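Local coordinates for cobalamin biosynthesis protein CobN (Mycobacterium tuberculosis, PDB 7C6O) that probably serves as the large, catalytic subunit of cobaltochelatase, the enzyme that inserts cobalt into the corrin ring during cobalamin biosynthesis, at residues A[399-412]-A[496-508]. Sequence-based numbering, arbitrary orientation.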
loop_
_atom_site.group_PDB
_atom_site.type_symbol
_atom_site.label_atom_id
_atom_site.label_comp_id
_atom_site.label_asym_id
_atom_site.label_seq_id
_atom_site.Cartn_x
_atom_site.Cartn_y
_atom_site.Cartn_z
ATOM N N LEU A 399 -25.984 -5.097 4.759
ATOM C CA LEU A 399 -26.986 -4.951 5.811
ATOM C C LEU A 399 -28.024 -6.065 5.743
ATOM O O LEU A 399 -28.482 -6.560 6.779
ATOM C CB LEU A 399 -27.649 -3.577 5.710
ATOM C CG LEU A 399 -26.679 -2.421 5.967
ATOM C CD1 LEU A 399 -27.307 -1.062 5.694
ATOM C CD2 LEU A 399 -26.159 -2.496 7.380
ATOM N N GLN A 400 -28.406 -6.473 4.529
ATOM C CA GLN A 400 -29.336 -7.589 4.382
ATOM C C GLN A 400 -28.734 -8.882 4.914
ATOM O O GLN A 400 -29.415 -9.661 5.592
ATOM C CB GLN A 400 -29.736 -7.748 2.915
ATOM C CG GLN A 400 -30.625 -6.636 2.395
ATOM C CD GLN A 400 -30.854 -6.734 0.903
ATOM O OE1 GLN A 400 -30.157 -7.470 0.205
ATOM N NE2 GLN A 400 -31.836 -5.991 0.405
ATOM N N ALA A 401 -27.457 -9.127 4.617
ATOM C CA ALA A 401 -26.804 -10.331 5.121
ATOM C C ALA A 401 -26.658 -10.287 6.636
ATOM O O ALA A 401 -26.805 -11.315 7.308
ATOM C CB ALA A 401 -25.442 -10.507 4.459
ATOM N N MET A 402 -26.363 -9.107 7.191
ATOM C CA MET A 402 -26.272 -8.978 8.644
ATOM C C MET A 402 -27.614 -9.254 9.304
ATOM O O MET A 402 -27.680 -9.954 10.323
ATOM C CB MET A 402 -25.761 -7.587 9.021
ATOM C CG MET A 402 -24.288 -7.371 8.714
ATOM S SD MET A 402 -23.758 -5.673 8.994
ATOM C CE MET A 402 -23.896 -5.552 10.776
ATOM N N ARG A 403 -28.699 -8.712 8.741
ATOM C CA ARG A 403 -30.027 -9.000 9.271
ATOM C C ARG A 403 -30.312 -10.494 9.248
ATOM O O ARG A 403 -30.851 -11.046 10.215
ATOM C CB ARG A 403 -31.093 -8.244 8.476
ATOM C CG ARG A 403 -32.516 -8.510 8.955
ATOM C CD ARG A 403 -33.545 -8.022 7.948
ATOM N N GLN A 404 -29.943 -11.168 8.156
ATOM C CA GLN A 404 -30.174 -12.604 8.056
ATOM C C GLN A 404 -29.355 -13.375 9.083
ATOM O O GLN A 404 -29.809 -14.408 9.586
ATOM C CB GLN A 404 -29.853 -13.088 6.643
ATOM C CG GLN A 404 -30.852 -14.093 6.096
ATOM C CD GLN A 404 -30.218 -15.428 5.765
ATOM O OE1 GLN A 404 -29.317 -15.510 4.930
ATOM N NE2 GLN A 404 -30.685 -16.484 6.421
ATOM N N ARG A 405 -28.157 -12.889 9.409
ATOM C CA ARG A 405 -27.306 -13.523 10.406
ATOM C C ARG A 405 -27.779 -13.264 11.832
ATOM O O ARG A 405 -27.301 -13.928 12.758
ATOM C CB ARG A 405 -25.862 -13.037 10.227
ATOM C CG ARG A 405 -24.810 -13.788 11.035
ATOM C CD ARG A 405 -24.923 -15.293 10.847
ATOM N NE ARG A 405 -24.838 -15.681 9.444
ATOM C CZ ARG A 405 -23.697 -15.838 8.782
ATOM N NH1 ARG A 405 -22.538 -15.635 9.396
ATOM N NH2 ARG A 405 -23.713 -16.194 7.504
ATOM N N GLY A 406 -28.706 -12.330 12.031
ATOM C CA GLY A 406 -29.236 -12.037 13.345
ATOM C C GLY A 406 -28.883 -10.679 13.914
ATOM O O GLY A 406 -29.225 -10.409 15.072
ATOM N N TYR A 407 -28.208 -9.821 13.152
ATOM C CA TYR A 407 -27.936 -8.468 13.611
ATOM C C TYR A 407 -29.223 -7.651 13.646
ATOM O O TYR A 407 -30.151 -7.878 12.868
ATOM C CB TYR A 407 -26.921 -7.778 12.699
ATOM C CG TYR A 407 -25.504 -8.288 12.826
ATOM C CD1 TYR A 407 -25.087 -9.424 12.144
ATOM C CD2 TYR A 407 -24.577 -7.622 13.617
ATOM C CE1 TYR A 407 -23.789 -9.889 12.256
ATOM C CE2 TYR A 407 -23.278 -8.075 13.732
ATOM C CZ TYR A 407 -22.889 -9.208 13.051
ATOM O OH TYR A 407 -21.597 -9.657 13.170
ATOM N N ARG A 408 -29.267 -6.683 14.556
ATOM C CA ARG A 408 -30.399 -5.764 14.648
ATOM C C ARG A 408 -30.089 -4.542 13.793
ATOM O O ARG A 408 -29.428 -3.604 14.245
ATOM C CB ARG A 408 -30.673 -5.393 16.100
ATOM C CG ARG A 408 -31.090 -6.578 16.957
ATOM C CD ARG A 408 -31.898 -6.140 18.164
ATOM N NE ARG A 408 -32.746 -7.222 18.657
ATOM C CZ ARG A 408 -32.448 -7.992 19.698
ATOM N NH1 ARG A 408 -31.322 -7.796 20.368
ATOM N NH2 ARG A 408 -33.281 -8.954 20.069
ATOM N N VAL A 409 -30.575 -4.550 12.548
ATOM C CA VAL A 409 -30.265 -3.498 11.584
ATOM C C VAL A 409 -31.345 -2.432 11.532
ATOM O O VAL A 409 -31.269 -1.521 10.696
ATOM C CB VAL A 409 -30.031 -4.092 10.179
ATOM C CG1 VAL A 409 -28.936 -5.155 10.226
ATOM C CG2 VAL A 409 -31.326 -4.673 9.619
ATOM N N GLY A 410 -32.351 -2.520 12.396
ATOM C CA GLY A 410 -33.404 -1.523 12.398
ATOM C C GLY A 410 -34.193 -1.524 11.100
ATOM O O GLY A 410 -34.325 -2.545 10.418
ATOM N N ASP A 411 -34.728 -0.354 10.747
ATOM C CA ASP A 411 -35.507 -0.223 9.520
ATOM C C ASP A 411 -34.896 0.848 8.623
ATOM O O ASP A 411 -35.514 1.886 8.365
ATOM C CB ASP A 411 -36.969 0.100 9.842
ATOM C CG ASP A 411 -37.849 0.116 8.612
ATOM O OD1 ASP A 411 -37.675 -0.771 7.749
ATOM O OD2 ASP A 411 -38.720 1.005 8.516
ATOM N N LEU A 412 -33.670 0.614 8.170
ATOM C CA LEU A 412 -33.000 1.582 7.317
ATOM C C LEU A 412 -33.662 1.617 5.943
ATOM O O LEU A 412 -33.975 0.564 5.378
ATOM C CB LEU A 412 -31.520 1.231 7.177
ATOM C CG LEU A 412 -30.711 1.384 8.464
ATOM C CD1 LEU A 412 -29.411 0.599 8.389
ATOM C CD2 LEU A 412 -30.434 2.852 8.730
ATOM N N ALA A 496 -23.675 14.309 13.113
ATOM C CA ALA A 496 -24.715 13.746 12.265
ATOM C C ALA A 496 -24.424 12.275 12.005
ATOM O O ALA A 496 -23.304 11.910 11.635
ATOM C CB ALA A 496 -24.803 14.514 10.946
ATOM N N ALA A 497 -25.432 11.429 12.204
ATOM C CA ALA A 497 -25.282 10.000 11.978
ATOM C C ALA A 497 -26.663 9.374 11.871
ATOM O O ALA A 497 -27.636 9.885 12.433
ATOM C CB ALA A 497 -24.477 9.325 13.095
ATOM N N LEU A 498 -26.732 8.264 11.143
ATOM C CA LEU A 498 -27.974 7.536 10.919
ATOM C C LEU A 498 -27.955 6.279 11.783
ATOM O O LEU A 498 -27.203 5.340 11.506
ATOM C CB LEU A 498 -28.131 7.202 9.438
ATOM C CG LEU A 498 -29.317 6.355 8.979
ATOM C CD1 LEU A 498 -30.619 6.849 9.585
ATOM C CD2 LEU A 498 -29.390 6.370 7.456
ATOM N N ARG A 499 -28.774 6.269 12.832
ATOM C CA ARG A 499 -28.813 5.181 13.800
ATOM C C ARG A 499 -30.063 4.336 13.592
ATOM O O ARG A 499 -31.158 4.872 13.389
ATOM C CB ARG A 499 -28.791 5.723 15.232
ATOM C CG ARG A 499 -27.710 6.761 15.498
ATOM C CD ARG A 499 -27.926 7.449 16.838
ATOM N N ALA A 500 -29.897 3.016 13.652
ATOM C CA ALA A 500 -31.024 2.093 13.511
ATOM C C ALA A 500 -30.655 0.771 14.164
ATOM O O ALA A 500 -29.650 0.157 13.788
ATOM C CB ALA A 500 -31.385 1.885 12.043
ATOM N N GLY A 501 -31.465 0.330 15.122
ATOM C CA GLY A 501 -31.160 -0.909 15.818
ATOM C C GLY A 501 -29.822 -0.809 16.523
ATOM O O GLY A 501 -29.555 0.140 17.270
ATOM N N ASN A 502 -28.957 -1.793 16.283
ATOM C CA ASN A 502 -27.609 -1.792 16.834
ATOM C C ASN A 502 -26.583 -1.279 15.834
ATOM O O ASN A 502 -25.387 -1.551 15.983
ATOM C CB ASN A 502 -27.228 -3.191 17.317
ATOM C CG ASN A 502 -27.878 -3.543 18.638
ATOM O OD1 ASN A 502 -28.257 -2.661 19.409
ATOM N ND2 ASN A 502 -28.008 -4.837 18.910
ATOM N N LEU A 503 -27.025 -0.536 14.827
ATOM C CA LEU A 503 -26.161 -0.049 13.767
ATOM C C LEU A 503 -26.141 1.470 13.764
ATOM O O LEU A 503 -27.131 2.123 14.101
ATOM C CB LEU A 503 -26.633 -0.543 12.400
ATOM C CG LEU A 503 -26.040 -1.820 11.815
ATOM C CD1 LEU A 503 -25.932 -2.926 12.841
ATOM C CD2 LEU A 503 -26.936 -2.250 10.696
ATOM N N VAL A 504 -25.004 2.031 13.368
ATOM C CA VAL A 504 -24.911 3.450 13.058
ATOM C C VAL A 504 -24.213 3.588 11.714
ATOM O O VAL A 504 -23.167 2.971 11.480
ATOM C CB VAL A 504 -24.181 4.250 14.159
ATOM C CG1 VAL A 504 -22.783 3.713 14.407
ATOM C CG2 VAL A 504 -24.125 5.726 13.789
ATOM N N LEU A 505 -24.822 4.351 10.814
ATOM C CA LEU A 505 -24.225 4.694 9.531
ATOM C C LEU A 505 -23.785 6.147 9.607
ATOM O O LEU A 505 -24.591 7.027 9.929
ATOM C CB LEU A 505 -25.210 4.473 8.380
ATOM C CG LEU A 505 -25.303 3.049 7.815
ATOM C CD1 LEU A 505 -25.847 2.060 8.844
ATOM C CD2 LEU A 505 -26.146 3.023 6.543
ATOM N N MET A 506 -22.507 6.394 9.334
ATOM C CA MET A 506 -21.927 7.713 9.523
ATOM C C MET A 506 -21.054 8.064 8.330
ATOM O O MET A 506 -20.290 7.230 7.840
ATOM C CB MET A 506 -21.095 7.773 10.816
ATOM C CG MET A 506 -20.472 9.132 11.102
ATOM S SD MET A 506 -19.453 9.138 12.595
ATOM C CE MET A 506 -20.711 9.002 13.856
ATOM N N VAL A 507 -21.181 9.296 7.862
ATOM C CA VAL A 507 -20.233 9.827 6.895
ATOM C C VAL A 507 -18.964 10.210 7.641
ATOM O O VAL A 507 -19.022 10.871 8.684
ATOM C CB VAL A 507 -20.827 11.028 6.146
ATOM C CG1 VAL A 507 -19.818 11.567 5.154
ATOM C CG2 VAL A 507 -22.115 10.630 5.444
ATOM N N GLN A 508 -17.823 9.772 7.126
ATOM C CA GLN A 508 -16.548 10.088 7.755
ATOM C C GLN A 508 -16.416 11.601 7.912
ATOM O O GLN A 508 -16.719 12.343 6.966
ATOM C CB GLN A 508 -15.401 9.531 6.918
ATOM C CG GLN A 508 -14.075 9.444 7.645
ATOM C CD GLN A 508 -13.036 8.686 6.849
ATOM O OE1 GLN A 508 -12.878 8.908 5.648
ATOM N NE2 GLN A 508 -12.326 7.777 7.512
HETATM O O HOH W 1 -26.961 -6.425 16.441
HETATM O O HOH W 2 -29.257 -5.394 21.431
#
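Leu-503, on the second strand of the hairpin 498-507, packs against Leu-399 and Met-402 of helix 399-405 and Val-409 of the loop that follows. Its CB leaves the strand toward 399-412; chi1 (-94°) is off a staggered value, and at CG the branches divide. CD1 meets the end of Met-402, CE at 3.9 Å, and also lies near the carbonyl O of Arg-408. The Leu-503 and Val-409 side chains lie side by side, CD2 against CB and CG1 (3.6 Å to CG1). CD2 is also pressed unusually close to Leu-399, 3.4 Å between the two CD2 atoms. Leu-412 closes the other end of this apolar layer: its CD1 meets Leu-505 CD1 tip to tip, while its CD2 sits 3.6 Å from Ala-500 CB and touches Leu-498 CG, the two leucine side chains passing in opposite directions. At the type II' turn 500-503 the backbones join through one bond, Asn-502 N to Arg-408 O (2.8 Å, 160° at the hydrogen). The donor N stands 22° out of the Arg-408 carbonyl plane. Gly-501 and Gly-410, whose positive phi favours glycine, have no side chains to hold their CA atoms, 4.1 Å apart, further from each other. Strand 369-373 flanks 503-507 in parallel in the same mixed sheet. Helix end and following loop thus both pack on the hairpin through aliphatic groups; at the contact's edge two waters accept from Asn-502 ND2, one also from Arg-408 N, the other weakly from Arg-408 NH1.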